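Local coordinates for receptor-type tyrosine-protein phosphatase C (PDB 5FN8), which probably removes phosphate from phosphotyrosines of signalling proteins to allow T-cell activation through the antigen receptor, and is represented here by two extracellular fibronectin type III domains, at residues Ala95-Lys100 with Leu175-Ile180; Val116-Pro121 with Ser148-Val153; Pro127-Ile132 with Val167-Gly172. All blocks are in the same frame, centred on the assembly; numbering follows the deposited sequence.

Contact 1 of 3, residues Ala95-Lys100 with Leu175-Ile180; sequences AARPGK and LGDPEI. With NAG (2-acetamido-2-deoxy-beta-D-glucopyranose), chain H.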
loop_
_atom_site.group_PDB
_atom_site.type_symbol
_atom_site.label_atom_id
_atom_site.label_comp_id
_atom_site.label_asym_id
_atom_site.label_seq_id
_atom_site.Cartn_x
_atom_site.Cartn_y
_atom_site.Cartn_z
ATOM N N ALA B 95 -2.080 15.124 -3.608
ATOM C CA ALA B 95 -1.243 14.626 -2.530
ATOM C C ALA B 95 -1.894 14.893 -1.173
ATOM O O ALA B 95 -2.753 15.779 -1.030
ATOM C CB ALA B 95 0.132 15.271 -2.597
ATOM N N ALA B 96 -1.505 14.104 -0.176
ATOM C CA ALA B 96 -1.983 14.303 1.187
ATOM C C ALA B 96 -0.775 14.257 2.154
ATOM O O ALA B 96 0.365 14.023 1.726
ATOM C CB ALA B 96 -3.006 13.217 1.538
ATOM N N ARG B 97 -1.016 14.505 3.461
ATOM C CA ARG B 97 0.026 14.428 4.478
ATOM C C ARG B 97 0.456 12.968 4.559
ATOM O O ARG B 97 -0.401 12.072 4.550
ATOM C CB ARG B 97 -0.498 14.861 5.849
ATOM C CG ARG B 97 -0.863 16.331 5.938
ATOM C CD ARG B 97 -1.414 16.645 7.304
ATOM N NE ARG B 97 -0.343 16.988 8.241
ATOM C CZ ARG B 97 -0.026 16.313 9.345
ATOM N NH1 ARG B 97 -0.707 15.221 9.683
ATOM N NH2 ARG B 97 0.969 16.720 10.117
ATOM N N PRO B 98 1.778 12.686 4.561
ATOM C CA PRO B 98 2.211 11.287 4.701
ATOM C C PRO B 98 1.941 10.829 6.155
ATOM O O PRO B 98 1.517 11.626 7.018
ATOM C CB PRO B 98 3.730 11.392 4.455
ATOM C CG PRO B 98 4.103 12.748 4.905
ATOM C CD PRO B 98 2.931 13.618 4.576
ATOM N N GLY B 99 2.280 9.582 6.447
ATOM C CA GLY B 99 2.188 9.084 7.808
ATOM C C GLY B 99 3.484 9.332 8.558
ATOM O O GLY B 99 4.378 10.020 8.064
ATOM N N LYS B 100 3.586 8.784 9.764
ATOM C CA LYS B 100 4.771 8.908 10.598
ATOM C C LYS B 100 5.785 7.847 10.216
ATOM O O LYS B 100 5.430 6.813 9.703
ATOM C CB LYS B 100 4.410 8.801 12.078
ATOM C CG LYS B 100 3.465 9.877 12.590
ATOM C CD LYS B 100 2.937 9.527 13.980
ATOM C CE LYS B 100 3.968 9.688 15.068
ATOM N NZ LYS B 100 3.554 9.037 16.342
ATOM N N LEU B 175 4.422 17.735 4.883
ATOM C CA LEU B 175 5.159 17.209 6.013
ATOM C C LEU B 175 4.090 16.484 6.854
ATOM O O LEU B 175 2.988 17.005 7.017
ATOM C CB LEU B 175 5.701 18.414 6.802
ATOM C CG LEU B 175 7.049 18.391 7.435
ATOM C CD1 LEU B 175 8.137 17.945 6.462
ATOM C CD2 LEU B 175 7.385 19.775 7.848
ATOM N N GLY B 176 4.410 15.302 7.344
ATOM C CA GLY B 176 3.528 14.562 8.234
ATOM C C GLY B 176 3.808 14.885 9.695
ATOM O O GLY B 176 4.552 15.828 10.016
ATOM N N ASP B 177 3.224 14.115 10.601
ATOM C CA ASP B 177 3.429 14.281 12.048
ATOM C C ASP B 177 4.813 13.760 12.444
ATOM O O ASP B 177 5.286 12.778 11.840
ATOM C CB ASP B 177 2.345 13.506 12.840
ATOM C CG ASP B 177 0.961 14.135 12.863
ATOM O OD1 ASP B 177 0.864 15.383 12.709
ATOM O OD2 ASP B 177 -0.008 13.405 13.136
ATOM N N PRO B 178 5.467 14.360 13.468
ATOM C CA PRO B 178 6.770 13.844 13.879
ATOM C C PRO B 178 6.690 12.644 14.816
ATOM O O PRO B 178 5.765 12.507 15.625
ATOM C CB PRO B 178 7.377 15.019 14.639
ATOM C CG PRO B 178 6.215 15.722 15.229
ATOM C CD PRO B 178 5.086 15.549 14.267
ATOM N N GLU B 179 7.704 11.798 14.731
ATOM C CA GLU B 179 7.994 10.759 15.677
ATOM C C GLU B 179 9.085 11.414 16.584
ATOM O O GLU B 179 10.157 11.806 16.098
ATOM C CB GLU B 179 8.485 9.482 14.978
ATOM C CG GLU B 179 8.444 8.263 15.891
ATOM C CD GLU B 179 7.111 8.002 16.573
ATOM O OE1 GLU B 179 6.169 7.557 15.880
ATOM O OE2 GLU B 179 6.997 8.285 17.788
ATOM N N ILE B 180 8.745 11.626 17.874
ATOM C CA ILE B 180 9.579 12.275 18.884
ATOM C C ILE B 180 10.237 11.248 19.814
ATOM O O ILE B 180 9.563 10.352 20.337
ATOM C CB ILE B 180 8.768 13.345 19.669
ATOM C CG1 ILE B 180 8.065 14.322 18.706
ATOM C CG2 ILE B 180 9.642 14.073 20.710
ATOM C CD1 ILE B 180 7.112 15.347 19.337
HETATM C C1 NAG H . -7.487 15.467 2.562
HETATM C C2 NAG H . -6.644 15.562 3.834
HETATM C C3 NAG H . -7.486 16.158 4.963
HETATM C C4 NAG H . -8.039 17.520 4.547
HETATM C C5 NAG H . -8.803 17.403 3.230
HETATM C C6 NAG H . -9.231 18.738 2.663
HETATM C C7 NAG H . -4.663 14.232 4.506
HETATM C C8 NAG H . -4.202 12.941 5.116
HETATM N N2 NAG H . -5.996 14.330 4.264
HETATM O O3 NAG H . -6.684 16.313 6.130
HETATM O O4 NAG H . -8.901 18.041 5.555
HETATM O O5 NAG H . -7.974 16.777 2.235
HETATM O O6 NAG H . -8.171 19.687 2.657
HETATM O O7 NAG H . -3.876 15.142 4.238
HETATM O O HOH W 1 1.299 12.378 9.744
HETATM O O HOH W 2 5.754 12.331 9.031
#
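Residues R97-K100 and L175-E179 run side by side, their end-to-end lines 18° apart, without a direct backbone hydrogen bond. Water takes that place: one molecule donates to P98 O and accepts from D177 N, a second donates to G99 O and D177 O. The P98 ring lies against the backbone of G176, its CG 3.5 Å from G176 N; G176 has no CB, which would run into P98 O. R97 bends at chi3 and lays one face of its guanidinium over G176 CA, which lies toward the rim. Its NH2 forms a salt bridge with D177 OD1 at 2.9 Å, N-H...O 156°. The oxygen lies near the guanidinium plane but is met from above the carboxylate plane, the two planes 58° apart. K100 passes its CG along D177 CB and reaches E179 with its tip, NZ to OE1 3.0 Å, a weakly hydrogen-bonded salt bridge. The backbone N of R97 donates almost straight (3.0 Å) to O7 of an N-acetylglucosamine. The contact joins the entry to the second fibronectin type III domain to the chain leading into strand 179-184, with P98 resting on F169 and P178 on Y168 of strand 162-170.

Contact 2 of 3, residues Val116-Pro121 with Ser148-Val153; sequences VTCNSP and STCKFV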
loop_
_atom_site.group_PDB
_atom_site.type_symbol
_atom_site.label_atom_id
_atom_site.label_comp_id
_atom_site.label_asym_id
_atom_site.label_seq_id
_atom_site.Cartn_x
_atom_site.Cartn_y
_atom_site.Cartn_z
ATOM N N VAL B 116 20.528 8.782 14.707
ATOM C CA VAL B 116 19.078 8.681 14.563
ATOM C C VAL B 116 18.752 7.890 13.279
ATOM O O VAL B 116 19.289 8.190 12.221
ATOM C CB VAL B 116 18.336 10.058 14.641
ATOM C CG1 VAL B 116 16.809 9.867 14.609
ATOM C CG2 VAL B 116 18.744 10.852 15.880
ATOM N N THR B 117 17.916 6.852 13.395
ATOM C CA THR B 117 17.522 5.979 12.278
ATOM C C THR B 117 16.042 5.717 12.327
ATOM O O THR B 117 15.437 5.714 13.397
ATOM C CB THR B 117 18.284 4.638 12.283
ATOM O OG1 THR B 117 18.100 4.005 13.552
ATOM C CG2 THR B 117 19.773 4.793 11.972
ATOM N N CYS B 118 15.457 5.510 11.168
ATOM C CA CYS B 118 14.046 5.205 11.050
ATOM C C CYS B 118 13.806 4.582 9.699
ATOM O O CYS B 118 14.700 4.563 8.840
ATOM C CB CYS B 118 13.172 6.446 11.267
ATOM S SG CYS B 118 13.019 7.527 9.811
ATOM N N ASN B 119 12.591 4.079 9.506
ATOM C CA ASN B 119 12.186 3.515 8.237
ATOM C C ASN B 119 11.006 4.309 7.735
ATOM O O ASN B 119 10.315 4.976 8.510
ATOM C CB ASN B 119 11.836 2.033 8.379
ATOM C CG ASN B 119 12.952 1.190 8.940
ATOM O OD1 ASN B 119 12.820 0.587 10.009
ATOM N ND2 ASN B 119 14.078 1.141 8.242
ATOM N N SER B 120 10.784 4.231 6.441
ATOM C CA SER B 120 9.717 4.891 5.710
ATOM C C SER B 120 8.326 4.733 6.346
ATOM O O SER B 120 8.052 3.675 6.921
ATOM C CB SER B 120 9.682 4.326 4.292
ATOM O OG SER B 120 8.656 4.900 3.500
ATOM N N PRO B 121 7.403 5.728 6.211
ATOM C CA PRO B 121 6.021 5.500 6.656
ATOM C C PRO B 121 5.348 4.535 5.642
ATOM O O PRO B 121 5.876 4.292 4.545
ATOM C CB PRO B 121 5.385 6.898 6.534
ATOM C CG PRO B 121 6.516 7.832 6.278
ATOM C CD PRO B 121 7.510 7.043 5.554
ATOM N N SER B 148 17.552 12.162 2.099
ATOM C CA SER B 148 16.953 11.084 1.301
ATOM C C SER B 148 16.826 9.824 2.130
ATOM O O SER B 148 15.906 9.055 1.901
ATOM C CB SER B 148 17.869 10.753 0.135
ATOM O OG SER B 148 17.806 11.816 -0.791
ATOM N N THR B 149 17.782 9.584 3.043
ATOM C CA THR B 149 17.863 8.410 3.916
ATOM C C THR B 149 17.713 8.811 5.372
ATOM O O THR B 149 18.279 9.809 5.823
ATOM C CB THR B 149 19.190 7.633 3.694
ATOM O OG1 THR B 149 20.286 8.509 3.937
ATOM C CG2 THR B 149 19.332 7.088 2.285
ATOM N N CYS B 150 16.997 8.006 6.122
ATOM C CA CYS B 150 16.758 8.255 7.527
ATOM C C CYS B 150 17.852 7.681 8.383
ATOM O O CYS B 150 17.614 6.807 9.216
ATOM C CB CYS B 150 15.381 7.764 7.946
ATOM S SG CYS B 150 14.830 8.421 9.537
ATOM N N LYS B 151 19.074 8.202 8.180
ATOM C CA LYS B 151 20.271 7.864 8.929
ATOM C C LYS B 151 21.039 9.176 9.168
ATOM O O LYS B 151 21.706 9.721 8.272
ATOM C CB LYS B 151 21.116 6.770 8.234
ATOM C CG LYS B 151 21.378 6.972 6.732
ATOM C CD LYS B 151 22.705 6.341 6.273
ATOM C CE LYS B 151 23.049 6.692 4.839
ATOM N NZ LYS B 151 24.297 6.018 4.384
ATOM N N PHE B 152 20.850 9.726 10.372
ATOM C CA PHE B 152 21.432 11.004 10.782
ATOM C C PHE B 152 22.443 10.810 11.849
ATOM O O PHE B 152 22.192 10.089 12.815
ATOM C CB PHE B 152 20.350 11.961 11.322
ATOM C CG PHE B 152 19.173 12.203 10.406
ATOM C CD1 PHE B 152 19.203 13.225 9.462
ATOM C CD2 PHE B 152 18.018 11.426 10.503
ATOM C CE1 PHE B 152 18.109 13.445 8.613
ATOM C CE2 PHE B 152 16.915 11.669 9.671
ATOM C CZ PHE B 152 16.976 12.667 8.726
ATOM N N VAL B 153 23.576 11.488 11.704
ATOM C CA VAL B 153 24.643 11.519 12.703
ATOM C C VAL B 153 24.685 12.961 13.209
ATOM O O VAL B 153 24.914 13.885 12.428
ATOM C CB VAL B 153 26.013 10.908 12.263
ATOM C CG1 VAL B 153 26.310 11.162 10.790
ATOM C CG2 VAL B 153 27.163 11.387 13.159
#
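A disulfide closes one end of this antiparallel strand pair in the three-stranded sheet of the second fibronectin type III domain, where strand 114-119 lies between 104-108 and 151-154. V116 and F152 form a hydrogen-bonded pair with two straight bonds, V116 N to F152 O at 2.8 Å and F152 N to V116 O at 2.9 Å. Their side chains share the buried face, CB to CB 4.3 Å; beyond the pair, V116 packs on F165 and V167, and F152 on L133, all of the facing sheet. The other face is looser. There T117 and K151 make a non-hydrogen-bonded pair that meets at 4.4 Å between T117 CG2 and K151 CB, and the lysine is exposed. Just before K151 the chain leaves the regular pairing at C150, the centre of an inverse gamma turn. C150 O still accepts from C118 N at 3.2 Å, on a more bent line (144°), and is approached by T117 CA. The cysteines differ in first torsion: C150 SG stands anti to its backbone N (chi1 -164°), whereas C118 SG takes the crowded position between N and carbonyl carbon. C118 SG and C150 SG are bonded at 2.0 Å with a chi3 of 115°.

Contact 3 of 3, residues Pro127-Ile132 with Val167-Gly172; sequences PEARYI and VYFYNG. With NAG (2-acetamido-2-deoxy-beta-D-glucopyranose), chain G.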
loop_
_atom_site.group_PDB
_atom_site.type_symbol
_atom_site.label_atom_id
_atom_site.label_comp_id
_atom_site.label_asym_id
_atom_site.label_seq_id
_atom_site.Cartn_x
_atom_site.Cartn_y
_atom_site.Cartn_z
ATOM N N PRO B 127 4.809 12.637 -4.335
ATOM C CA PRO B 127 5.850 12.207 -5.297
ATOM C C PRO B 127 7.246 11.894 -4.796
ATOM O O PRO B 127 8.002 11.241 -5.531
ATOM C CB PRO B 127 5.903 13.360 -6.308
ATOM C CG PRO B 127 5.482 14.545 -5.538
ATOM C CD PRO B 127 4.450 14.057 -4.537
ATOM N N GLU B 128 7.636 12.423 -3.615
ATOM C CA GLU B 128 9.001 12.282 -3.115
ATOM C C GLU B 128 9.071 11.614 -1.756
ATOM O O GLU B 128 8.044 11.305 -1.151
ATOM C CB GLU B 128 9.707 13.647 -3.108
ATOM C CG GLU B 128 9.911 14.228 -4.500
ATOM C CD GLU B 128 9.640 15.715 -4.598
ATOM O OE1 GLU B 128 10.246 16.489 -3.820
ATOM O OE2 GLU B 128 8.841 16.113 -5.480
ATOM N N ALA B 129 10.312 11.380 -1.287
ATOM C CA ALA B 129 10.582 10.744 -0.022
ATOM C C ALA B 129 11.811 11.366 0.652
ATOM O O ALA B 129 12.953 11.070 0.262
ATOM C CB ALA B 129 10.759 9.246 -0.216
ATOM N N ARG B 130 11.566 12.257 1.660
ATOM C CA ARG B 130 12.622 12.931 2.438
ATOM C C ARG B 130 12.335 12.898 3.906
ATOM O O ARG B 130 11.181 12.842 4.349
ATOM C CB ARG B 130 12.931 14.351 1.934
ATOM C CG ARG B 130 13.236 14.333 0.435
ATOM C CD ARG B 130 13.995 15.490 -0.094
ATOM N NE ARG B 130 15.249 15.730 0.622
ATOM C CZ ARG B 130 16.449 15.338 0.215
ATOM N NH1 ARG B 130 16.577 14.604 -0.876
ATOM N NH2 ARG B 130 17.529 15.656 0.913
ATOM N N TYR B 131 13.408 12.898 4.663
ATOM C CA TYR B 131 13.403 12.801 6.107
ATOM C C TYR B 131 13.933 14.092 6.718
ATOM O O TYR B 131 15.057 14.517 6.424
ATOM C CB TYR B 131 14.249 11.585 6.527
ATOM C CG TYR B 131 13.657 10.291 6.021
ATOM C CD1 TYR B 131 12.675 9.624 6.744
ATOM C CD2 TYR B 131 14.019 9.775 4.777
ATOM C CE1 TYR B 131 12.103 8.444 6.266
ATOM C CE2 TYR B 131 13.438 8.614 4.277
ATOM C CZ TYR B 131 12.491 7.941 5.032
ATOM O OH TYR B 131 11.917 6.813 4.495
ATOM N N ILE B 132 13.095 14.720 7.563
ATOM C CA ILE B 132 13.452 15.969 8.251
ATOM C C ILE B 132 13.718 15.668 9.702
ATOM O O ILE B 132 12.860 15.126 10.395
ATOM C CB ILE B 132 12.323 17.033 8.107
ATOM C CG1 ILE B 132 11.832 17.240 6.655
ATOM C CG2 ILE B 132 12.653 18.334 8.861
ATOM C CD1 ILE B 132 12.831 17.496 5.590
ATOM N N VAL B 167 11.596 13.479 13.982
ATOM C CA VAL B 167 11.725 13.075 12.587
ATOM C C VAL B 167 10.372 13.210 11.908
ATOM O O VAL B 167 9.409 12.658 12.416
ATOM C CB VAL B 167 12.319 11.654 12.357
ATOM C CG1 VAL B 167 12.427 11.351 10.848
ATOM C CG2 VAL B 167 13.680 11.519 13.010
ATOM N N TYR B 168 10.291 13.999 10.816
ATOM C CA TYR B 168 9.080 14.170 9.991
ATOM C C TYR B 168 9.415 13.630 8.612
ATOM O O TYR B 168 10.557 13.752 8.149
ATOM C CB TYR B 168 8.727 15.651 9.749
ATOM C CG TYR B 168 8.643 16.526 10.972
ATOM C CD1 TYR B 168 9.797 16.912 11.661
ATOM C CD2 TYR B 168 7.420 17.026 11.412
ATOM C CE1 TYR B 168 9.723 17.733 12.785
ATOM C CE2 TYR B 168 7.338 17.867 12.522
ATOM C CZ TYR B 168 8.491 18.218 13.202
ATOM O OH TYR B 168 8.374 19.072 14.263
ATOM N N PHE B 169 8.407 13.095 7.939
ATOM C CA PHE B 169 8.535 12.660 6.551
ATOM C C PHE B 169 7.999 13.769 5.682
ATOM O O PHE B 169 6.948 14.338 5.994
ATOM C CB PHE B 169 7.733 11.382 6.288
ATOM C CG PHE B 169 8.022 10.771 4.934
ATOM C CD1 PHE B 169 9.151 9.984 4.734
ATOM C CD2 PHE B 169 7.118 10.900 3.886
ATOM C CE1 PHE B 169 9.384 9.369 3.497
ATOM C CE2 PHE B 169 7.368 10.308 2.658
ATOM C CZ PHE B 169 8.494 9.537 2.481
ATOM N N TYR B 170 8.714 14.064 4.601
ATOM C CA TYR B 170 8.326 15.035 3.589
ATOM C C TYR B 170 8.121 14.302 2.254
ATOM O O TYR B 170 9.011 13.582 1.803
ATOM C CB TYR B 170 9.390 16.142 3.468
ATOM C CG TYR B 170 9.053 17.175 2.419
ATOM C CD1 TYR B 170 7.943 18.003 2.559
ATOM C CD2 TYR B 170 9.855 17.340 1.287
ATOM C CE1 TYR B 170 7.608 18.935 1.582
ATOM C CE2 TYR B 170 9.532 18.274 0.303
ATOM C CZ TYR B 170 8.422 19.089 0.468
ATOM O OH TYR B 170 8.123 20.051 -0.474
ATOM N N ASN B 171 6.956 14.461 1.646
ATOM C CA ASN B 171 6.612 13.751 0.409
ATOM C C ASN B 171 6.660 14.599 -0.875
ATOM O O ASN B 171 6.153 14.182 -1.887
ATOM C CB ASN B 171 5.254 13.001 0.565
ATOM C CG ASN B 171 4.044 13.902 0.550
ATOM O OD1 ASN B 171 4.115 15.079 0.204
ATOM N ND2 ASN B 171 2.897 13.376 0.929
ATOM N N GLY B 172 7.305 15.756 -0.830
ATOM C CA GLY B 172 7.406 16.657 -1.974
ATOM C C GLY B 172 6.353 17.738 -1.942
ATOM O O GLY B 172 6.442 18.718 -2.679
HETATM C C1 NAG G . 14.193 19.124 1.716
HETATM C C2 NAG G . 13.095 20.192 1.724
HETATM C C3 NAG G . 12.428 20.337 0.352
HETATM C C4 NAG G . 13.456 20.379 -0.775
HETATM C C5 NAG G . 14.423 19.201 -0.693
HETATM C C6 NAG G . 15.520 19.266 -1.736
HETATM C C7 NAG G . 11.060 20.472 3.155
HETATM C C8 NAG G . 10.342 19.923 4.348
HETATM N N2 NAG G . 12.134 19.760 2.732
HETATM O O3 NAG G . 11.712 21.569 0.311
HETATM O O4 NAG G . 12.771 20.360 -2.025
HETATM O O5 NAG G . 15.073 19.207 0.586
HETATM O O6 NAG G . 16.386 18.141 -1.688
HETATM O O7 NAG G . 10.676 21.492 2.589
#
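Y131 and F169 form a T-shaped (edge-to-face) pair on the inner side of an antiparallel strand pair, the edge of F169 directed at the face of Y131 with planes 78° apart and centroids 5.2 Å apart. Different first torsions bring the rings together: CG of F169 is anti to its backbone N (chi1 -170°), while CG of Y131 is anti to the carbonyl carbon. The CD1-CE1 edge of F169 lies over the tyrosine, CD1 3.7 Å from Y131 CE1, and its CZ touches A129 CB at 3.5 Å. The pairs R130-Y170 and I132-Y168 turn their side chains to the other face, each joined by two backbone hydrogen bonds. There the Y170 ring is held between G172 N over one face and the acetamido C7 of an N-acetylglucosamine over the other. The sugar's C8 also meets I132 CD1 at 3.7 Å. R130, bent at chi3, turns its guanidinium so that the sugar O6 sits over its centre, while its NE is hydrogen-bonded to OD1 of the glycosylated N146. Beyond the strands E128 N continues the pairing to N171 O at 2.9 Å, from above the carbonyl plane. Strands 130-137 and 162-170 are the central pair of the four-stranded sheet, flanked by 140-147 and 179-184; across the sandwich, C118 of strand 114-119 packs on Y131 and V167, and V116 on V167.

All three contacts belong to the second fibronectin type III domain. Contacts 2 and 3 each turn one side-chain face into the core between the sheets and the other outward; contact 1 lies largely at the surface, its charged ends exposed or partly exposed, P98 and G176 buried. The inner aromatic face of contact 3 meets contact 2 of the opposing sheet: P121 packs on F169, S120 on Y131. Contact 2 adds a covalent bond; contact 1 relies on water and charge in place of paired backbone. A96 O accepts from N171 ND2 and E179 N pairs with V167 O, tying contacts 1 and 3. One sugar accepts a backbone bond in contact 1; another lays its acetamido group over Y170.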